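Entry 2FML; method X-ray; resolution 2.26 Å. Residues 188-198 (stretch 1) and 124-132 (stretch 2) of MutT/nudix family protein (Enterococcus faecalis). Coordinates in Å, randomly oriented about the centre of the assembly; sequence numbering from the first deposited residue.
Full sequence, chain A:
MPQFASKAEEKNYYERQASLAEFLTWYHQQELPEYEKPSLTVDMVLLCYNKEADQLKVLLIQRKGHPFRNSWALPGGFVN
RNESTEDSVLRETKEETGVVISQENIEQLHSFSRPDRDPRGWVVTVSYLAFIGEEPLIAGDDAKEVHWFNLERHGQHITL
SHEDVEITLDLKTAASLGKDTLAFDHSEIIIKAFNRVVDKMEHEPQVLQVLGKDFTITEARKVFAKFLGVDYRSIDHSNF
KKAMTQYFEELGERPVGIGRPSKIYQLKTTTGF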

ATOM      1  N   GLU A 188     -14.079   5.200   4.544  1.00 56.78           N
ATOM      2  CA  GLU A 188     -12.762   5.628   4.086  1.00 58.18           C
ATOM      3  C   GLU A 188     -12.098   4.665   3.147  1.00 56.39           C
ATOM      4  O   GLU A 188     -11.300   5.061   2.349  1.00 57.25           O
ATOM      5  CB  GLU A 188     -11.750   5.860   5.240  1.00 57.54           C
ATOM      6  CG  GLU A 188     -11.990   7.080   6.077  1.00 63.61           C
ATOM      7  CD  GLU A 188     -11.274   6.938   7.386  1.00 70.50           C
ATOM      8  OE1 GLU A 188     -10.048   6.737   7.296  1.00 75.19           O
ATOM      9  OE2 GLU A 188     -11.929   6.961   8.483  1.00 75.07           O
ATOM     10  N   ILE A 189     -12.289   3.389   3.410  1.00 56.24           N
ATOM     11  CA  ILE A 189     -11.755   2.352   2.584  1.00 53.89           C
ATOM     12  C   ILE A 189     -12.454   2.311   1.186  1.00 54.48           C
ATOM     13  O   ILE A 189     -11.780   2.148   0.170  1.00 54.73           O
ATOM     14  CB  ILE A 189     -11.837   0.940   3.270  1.00 53.05           C
ATOM     15  CG1 ILE A 189     -11.367   0.917   4.764  1.00 49.45           C
ATOM     16  CG2 ILE A 189     -11.182  -0.083   2.358  1.00 48.23           C
ATOM     17  CD1 ILE A 189     -11.245  -0.547   5.347  1.00 51.17           C
ATOM     18  N   ILE A 190     -13.769   2.455   1.129  1.00 53.94           N
ATOM     19  CA  ILE A 190     -14.452   2.477  -0.171  1.00 54.95           C
ATOM     20  C   ILE A 190     -14.076   3.689  -1.042  1.00 55.77           C
ATOM     21  O   ILE A 190     -13.798   3.575  -2.261  1.00 56.42           O
ATOM     22  CB  ILE A 190     -15.974   2.325   0.001  1.00 55.01           C
ATOM     23  CG1 ILE A 190     -16.210   0.890   0.428  1.00 56.58           C
ATOM     24  CG2 ILE A 190     -16.761   2.615  -1.387  1.00 54.71           C
ATOM     25  CD1 ILE A 190     -17.532   0.553   0.952  1.00 60.37           C
ATOM     26  N   ILE A 191     -14.034   4.851  -0.409  1.00 56.91           N
ATOM     27  CA  ILE A 191     -13.545   6.078  -1.042  1.00 57.47           C
ATOM     28  C   ILE A 191     -12.096   5.900  -1.526  1.00 56.84           C
ATOM     29  O   ILE A 191     -11.760   6.277  -2.654  1.00 57.44           O
ATOM     30  CB  ILE A 191     -13.692   7.262  -0.038  1.00 57.84           C
ATOM     31  CG1 ILE A 191     -15.176   7.532   0.227  1.00 59.74           C
ATOM     32  CG2 ILE A 191     -12.926   8.512  -0.436  1.00 57.67           C
ATOM     33  CD1 ILE A 191     -15.913   8.036  -0.888  1.00 64.65           C
ATOM     34  N   LYS A 192     -11.230   5.335  -0.693  1.00 57.46           N
ATOM     35  CA  LYS A 192      -9.834   5.041  -1.159  1.00 58.16           C
ATOM     36  C   LYS A 192      -9.820   4.171  -2.425  1.00 57.42           C
ATOM     37  O   LYS A 192      -9.093   4.466  -3.372  1.00 58.44           O
ATOM     38  CB  LYS A 192      -8.969   4.425  -0.048  1.00 56.81           C
ATOM     39  CG  LYS A 192      -7.424   4.285  -0.302  1.00 58.76           C
ATOM     40  CD  LYS A 192      -6.554   5.581  -0.049  1.00 60.19           C
ATOM     41  CE  LYS A 192      -6.472   6.102   1.371  1.00 66.20           C
ATOM     42  NZ  LYS A 192      -5.428   7.302   1.447  1.00 67.41           N
ATOM     43  N   ALA A 193     -10.635   3.124  -2.434  1.00 57.23           N
ATOM     44  CA  ALA A 193     -10.760   2.213  -3.584  1.00 56.82           C
ATOM     45  C   ALA A 193     -11.298   2.924  -4.804  1.00 57.41           C
ATOM     46  O   ALA A 193     -10.778   2.715  -5.944  1.00 57.38           O
ATOM     47  CB  ALA A 193     -11.650   0.978  -3.223  1.00 55.71           C
ATOM     48  N   PHE A 194     -12.320   3.777  -4.600  1.00 56.91           N
ATOM     49  CA  PHE A 194     -12.953   4.447  -5.726  1.00 56.63           C
ATOM     50  C   PHE A 194     -11.987   5.446  -6.383  1.00 57.72           C
ATOM     51  O   PHE A 194     -11.862   5.487  -7.622  1.00 57.47           O
ATOM     52  CB  PHE A 194     -14.277   5.125  -5.289  1.00 56.22           C
ATOM     53  CG  PHE A 194     -15.099   5.609  -6.432  1.00 55.03           C
ATOM     54  CD1 PHE A 194     -16.031   4.787  -7.013  1.00 53.07           C
ATOM     55  CD2 PHE A 194     -14.889   6.886  -6.976  1.00 57.89           C
ATOM     56  CE1 PHE A 194     -16.778   5.248  -8.127  1.00 54.27           C
ATOM     57  CE2 PHE A 194     -15.605   7.345  -8.108  1.00 53.70           C
ATOM     58  CZ  PHE A 194     -16.564   6.512  -8.665  1.00 54.88           C
ATOM     59  N   ASN A 195     -11.335   6.259  -5.546  1.00 57.83           N
ATOM     60  CA  ASN A 195     -10.366   7.272  -5.996  1.00 58.58           C
ATOM     61  C   ASN A 195      -9.103   6.609  -6.618  1.00 58.96           C
ATOM     62  O   ASN A 195      -8.497   7.165  -7.532  1.00 58.94           O
ATOM     63  CB  ASN A 195     -10.005   8.185  -4.802  1.00 58.76           C
ATOM     64  CG  ASN A 195     -11.108   9.171  -4.501  1.00 58.79           C
ATOM     65  OD1 ASN A 195     -11.900   9.473  -5.393  1.00 58.76           O
ATOM     66  ND2 ASN A 195     -11.185   9.677  -3.271  1.00 53.96           N
ATOM     67  N   ARG A 196      -8.729   5.422  -6.126  1.00 58.29           N
ATOM     68  CA  ARG A 196      -7.566   4.712  -6.653  1.00 59.41           C
ATOM     69  C   ARG A 196      -7.797   4.308  -8.103  1.00 60.15           C
ATOM     70  O   ARG A 196      -6.888   4.418  -8.925  1.00 60.73           O
ATOM     71  CB  ARG A 196      -7.197   3.474  -5.793  1.00 58.41           C
ATOM     72  CG  ARG A 196      -6.061   2.574  -6.399  1.00 57.74           C
ATOM     73  CD  ARG A 196      -4.686   3.225  -6.208  1.00 54.33           C
ATOM     74  NE  ARG A 196      -4.635   3.948  -4.909  1.00 56.52           N
ATOM     75  CZ  ARG A 196      -4.139   3.487  -3.777  1.00 55.62           C
ATOM     76  NH1 ARG A 196      -3.594   2.266  -3.729  1.00 56.06           N
ATOM     77  NH2 ARG A 196      -4.168   4.264  -2.691  1.00 56.74           N
ATOM     78  N   VAL A 197      -9.000   3.834  -8.401  1.00 61.01           N
ATOM     79  CA  VAL A 197      -9.408   3.502  -9.780  1.00 63.16           C
ATOM     80  C   VAL A 197      -9.414   4.748 -10.742  1.00 65.04           C
ATOM     81  O   VAL A 197      -8.769   4.726 -11.808  1.00 65.82           O
ATOM     82  CB  VAL A 197     -10.797   2.772  -9.806  1.00 62.67           C
ATOM     83  CG1 VAL A 197     -11.254   2.512 -11.262  1.00 61.60           C
ATOM     84  CG2 VAL A 197     -10.781   1.480  -8.948  1.00 61.90           C
ATOM     85  N   VAL A 198     -10.136   5.814 -10.361  1.00 66.19           N
ATOM     86  CA  VAL A 198     -10.032   7.140 -11.009  1.00 66.99           C
ATOM     87  C   VAL A 198      -8.586   7.604 -11.266  1.00 68.49           C
ATOM     88  O   VAL A 198      -8.289   8.064 -12.373  1.00 68.71           O
ATOM     89  CB  VAL A 198     -10.745   8.248 -10.194  1.00 66.90           C
ATOM     90  CG1 VAL A 198     -10.556   9.574 -10.897  1.00 62.48           C
ATOM     91  CG2 VAL A 198     -12.241   7.922  -9.996  1.00 65.44           C
TER
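Stretch 2 124-132: VTVSYLAFI

Leu129 occupies the centre of the contact. Of the residues in stretch 2 it has the largest area covered by the helix, 58 Å², and it touches three helix residues in turn. Its CD1 lies 4.3 Å from CB of Ala193, and its CD2 lies 4.0 Å from CG2 of Val197 and 4.5 Å from CG of Arg196. The backbone comes close here as well: the CA atoms of Ala193 and Leu129 are 6.6 Å apart, against 7.4 Å for those of Ile189 and Ser127. The alanine side chain, a single methyl, is consistent with this short spacing, and Leu129 CD2 also reaches to 4.1 Å from the carbonyl O of Ala193. With chi1 t and chi2 p, both Leu129 methyls touch the helix.

One turn further along the helix, Val197 (chi1 t) extends the apolar patch. Its CG2 packs 3.8 Å from CE1 of Phe131, meeting the ring at its edge and near its plane, so this is not a face-on contact. The CA-to-CB bond of Phe131 points sideways, yet the m rotamer at chi1 brings the end of the ring nearer to the helix.

The backbone conformations explain the pattern. Residues 188-198 are helical throughout, with i to i+4 hydrogen bonds such as Ala193 N to Ile189 O at 3.0 Å and Val197 N to Ala193 O at 3.2 Å; Ile189, Ala193 and Val197 therefore recur along one side. Stretch 2 is extended from Val124, with phi/psi values in the beta region, and its alternate residues Thr125, Ser127, Leu129 and Phe131 make the contacts, whereas Tyr128 has its CA-to-CB bond directed away. Helix and strand run in broadly the same direction: their axes cross at -48° and approach to 9.5 Å. Accordingly, the partners advance together, from Ile189 against Thr125 and Ser127 to Val197 against Leu129 and Phe131.

Toward the start of both segments the strand's contribution becomes more polar in composition, although the touching atoms remain carbons. Ile189 (chi1 m, chi2 t) places CG2 3.7 Å from CB of Ser127 and CD1 4.1 Å from CG2 of Thr125. The hydroxyls Ser127 OG and Thr125 OG1 are hydrogen-bonded elsewhere in the structure. At the other polar margin, Arg196 contributes the aliphatic base of its side chain, while NH1 is likewise satisfied elsewhere; Lys192 starts toward the strand, but its end leads away. No hydrogen bond joins the two stretches, and the 268 Å² buried between them, both sides summed, reflects packing alone.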

ATOM      1  N   VAL A 124      -5.384  -3.324  13.028  1.00 53.96           N
ATOM      2  CA  VAL A 124      -4.871  -2.734  11.767  1.00 52.83           C
ATOM      3  C   VAL A 124      -5.363  -3.613  10.607  1.00 54.11           C
ATOM      4  O   VAL A 124      -5.326  -4.833  10.661  1.00 51.84           O
ATOM      5  CB  VAL A 124      -3.285  -2.595  11.781  1.00 52.63           C
ATOM      6  CG1 VAL A 124      -2.670  -2.019  10.400  1.00 54.16           C
ATOM      7  CG2 VAL A 124      -2.889  -1.687  12.919  1.00 50.58           C
ATOM      8  N   THR A 125      -5.815  -2.953   9.549  1.00 54.20           N
ATOM      9  CA  THR A 125      -6.323  -3.657   8.435  1.00 53.69           C
ATOM     10  C   THR A 125      -5.519  -3.403   7.131  1.00 52.54           C
ATOM     11  O   THR A 125      -5.086  -2.327   6.862  1.00 52.92           O
ATOM     12  CB  THR A 125      -7.825  -3.397   8.335  1.00 55.19           C
ATOM     13  OG1 THR A 125      -8.454  -4.496   7.677  1.00 59.81           O
ATOM     14  CG2 THR A 125      -8.154  -2.079   7.556  1.00 56.36           C
ATOM     15  N   VAL A 126      -5.295  -4.436   6.353  1.00 50.86           N
ATOM     16  CA  VAL A 126      -4.723  -4.288   5.073  1.00 51.17           C
ATOM     17  C   VAL A 126      -5.904  -4.490   4.131  1.00 51.45           C
ATOM     18  O   VAL A 126      -6.514  -5.538   4.083  1.00 52.83           O
ATOM     19  CB  VAL A 126      -3.610  -5.289   4.826  1.00 51.28           C
ATOM     20  CG1 VAL A 126      -3.052  -5.124   3.465  1.00 48.64           C
ATOM     21  CG2 VAL A 126      -2.565  -5.156   5.859  1.00 51.08           C
ATOM     22  N   SER A 127      -6.293  -3.442   3.462  1.00 52.41           N
ATOM     23  CA  SER A 127      -7.370  -3.587   2.505  1.00 53.85           C
ATOM     24  C   SER A 127      -6.858  -3.955   1.074  1.00 53.12           C
ATOM     25  O   SER A 127      -5.758  -3.626   0.688  1.00 51.83           O
ATOM     26  CB  SER A 127      -8.257  -2.330   2.485  1.00 52.59           C
ATOM     27  OG  SER A 127      -7.563  -1.224   1.921  1.00 56.68           O
ATOM     28  N   TYR A 128      -7.726  -4.637   0.347  1.00 54.05           N
ATOM     29  CA  TYR A 128      -7.525  -5.069  -1.018  1.00 54.02           C
ATOM     30  C   TYR A 128      -8.687  -4.646  -1.921  1.00 54.05           C
ATOM     31  O   TYR A 128      -9.786  -4.433  -1.454  1.00 53.66           O
ATOM     32  CB  TYR A 128      -7.350  -6.600  -1.069  1.00 51.06           C
ATOM     33  CG  TYR A 128      -6.025  -7.050  -0.538  1.00 50.96           C
ATOM     34  CD1 TYR A 128      -5.012  -7.429  -1.408  1.00 47.10           C
ATOM     35  CD2 TYR A 128      -5.808  -7.170   0.877  1.00 51.24           C
ATOM     36  CE1 TYR A 128      -3.788  -7.914  -0.910  1.00 52.14           C
ATOM     37  CE2 TYR A 128      -4.631  -7.643   1.382  1.00 47.33           C
ATOM     38  CZ  TYR A 128      -3.609  -7.964   0.496  1.00 50.19           C
ATOM     39  OH  TYR A 128      -2.431  -8.364   1.004  1.00 51.93           O
ATOM     40  N   LEU A 129      -8.401  -4.605  -3.220  1.00 55.15           N
ATOM     41  CA  LEU A 129      -9.320  -4.212  -4.291  1.00 56.07           C
ATOM     42  C   LEU A 129      -9.284  -5.322  -5.364  1.00 56.69           C
ATOM     43  O   LEU A 129      -8.226  -5.843  -5.699  1.00 56.21           O
ATOM     44  CB  LEU A 129      -8.829  -2.903  -4.911  1.00 55.78           C
ATOM     45  CG  LEU A 129      -9.480  -2.305  -6.157  1.00 57.56           C
ATOM     46  CD1 LEU A 129     -11.046  -2.259  -5.999  1.00 58.01           C
ATOM     47  CD2 LEU A 129      -8.929  -0.883  -6.343  1.00 56.12           C
ATOM     48  N   ALA A 130     -10.448  -5.730  -5.866  1.00 57.85           N
ATOM     49  CA  ALA A 130     -10.475  -6.613  -7.038  1.00 58.07           C
ATOM     50  C   ALA A 130     -11.671  -6.285  -7.876  1.00 56.87           C
ATOM     51  O   ALA A 130     -12.722  -5.828  -7.336  1.00 56.89           O
ATOM     52  CB  ALA A 130     -10.514  -8.090  -6.616  1.00 58.41           C
ATOM     53  N   PHE A 131     -11.489  -6.514  -9.176  1.00 56.34           N
ATOM     54  CA  PHE A 131     -12.500  -6.322 -10.226  1.00 56.28           C
ATOM     55  C   PHE A 131     -12.877  -7.685 -10.721  1.00 56.81           C
ATOM     56  O   PHE A 131     -11.987  -8.416 -11.154  1.00 56.96           O
ATOM     57  CB  PHE A 131     -11.887  -5.582 -11.400  1.00 55.09           C
ATOM     58  CG  PHE A 131     -11.147  -4.362 -11.020  1.00 55.73           C
ATOM     59  CD1 PHE A 131     -11.813  -3.266 -10.469  1.00 56.34           C
ATOM     60  CD2 PHE A 131      -9.776  -4.290 -11.216  1.00 58.51           C
ATOM     61  CE1 PHE A 131     -11.126  -2.130 -10.116  1.00 54.56           C
ATOM     62  CE2 PHE A 131      -9.080  -3.144 -10.891  1.00 58.77           C
ATOM     63  CZ  PHE A 131      -9.759  -2.063 -10.333  1.00 57.64           C
ATOM     64  N   ILE A 132     -14.162  -8.024 -10.677  1.00 56.93           N
ATOM     65  CA  ILE A 132     -14.626  -9.381 -10.909  1.00 58.05           C
ATOM     66  C   ILE A 132     -15.997  -9.363 -11.613  1.00 58.83           C
ATOM     67  O   ILE A 132     -16.533  -8.292 -11.899  1.00 58.07           O
ATOM     68  CB  ILE A 132     -14.657 -10.221  -9.570  1.00 59.19           C
ATOM     69  CG1 ILE A 132     -15.667  -9.661  -8.537  1.00 58.92           C
ATOM     70  CG2 ILE A 132     -13.244 -10.260  -8.927  1.00 59.90           C
ATOM     71  CD1 ILE A 132     -16.387 -10.753  -7.704  1.00 57.40           C
TER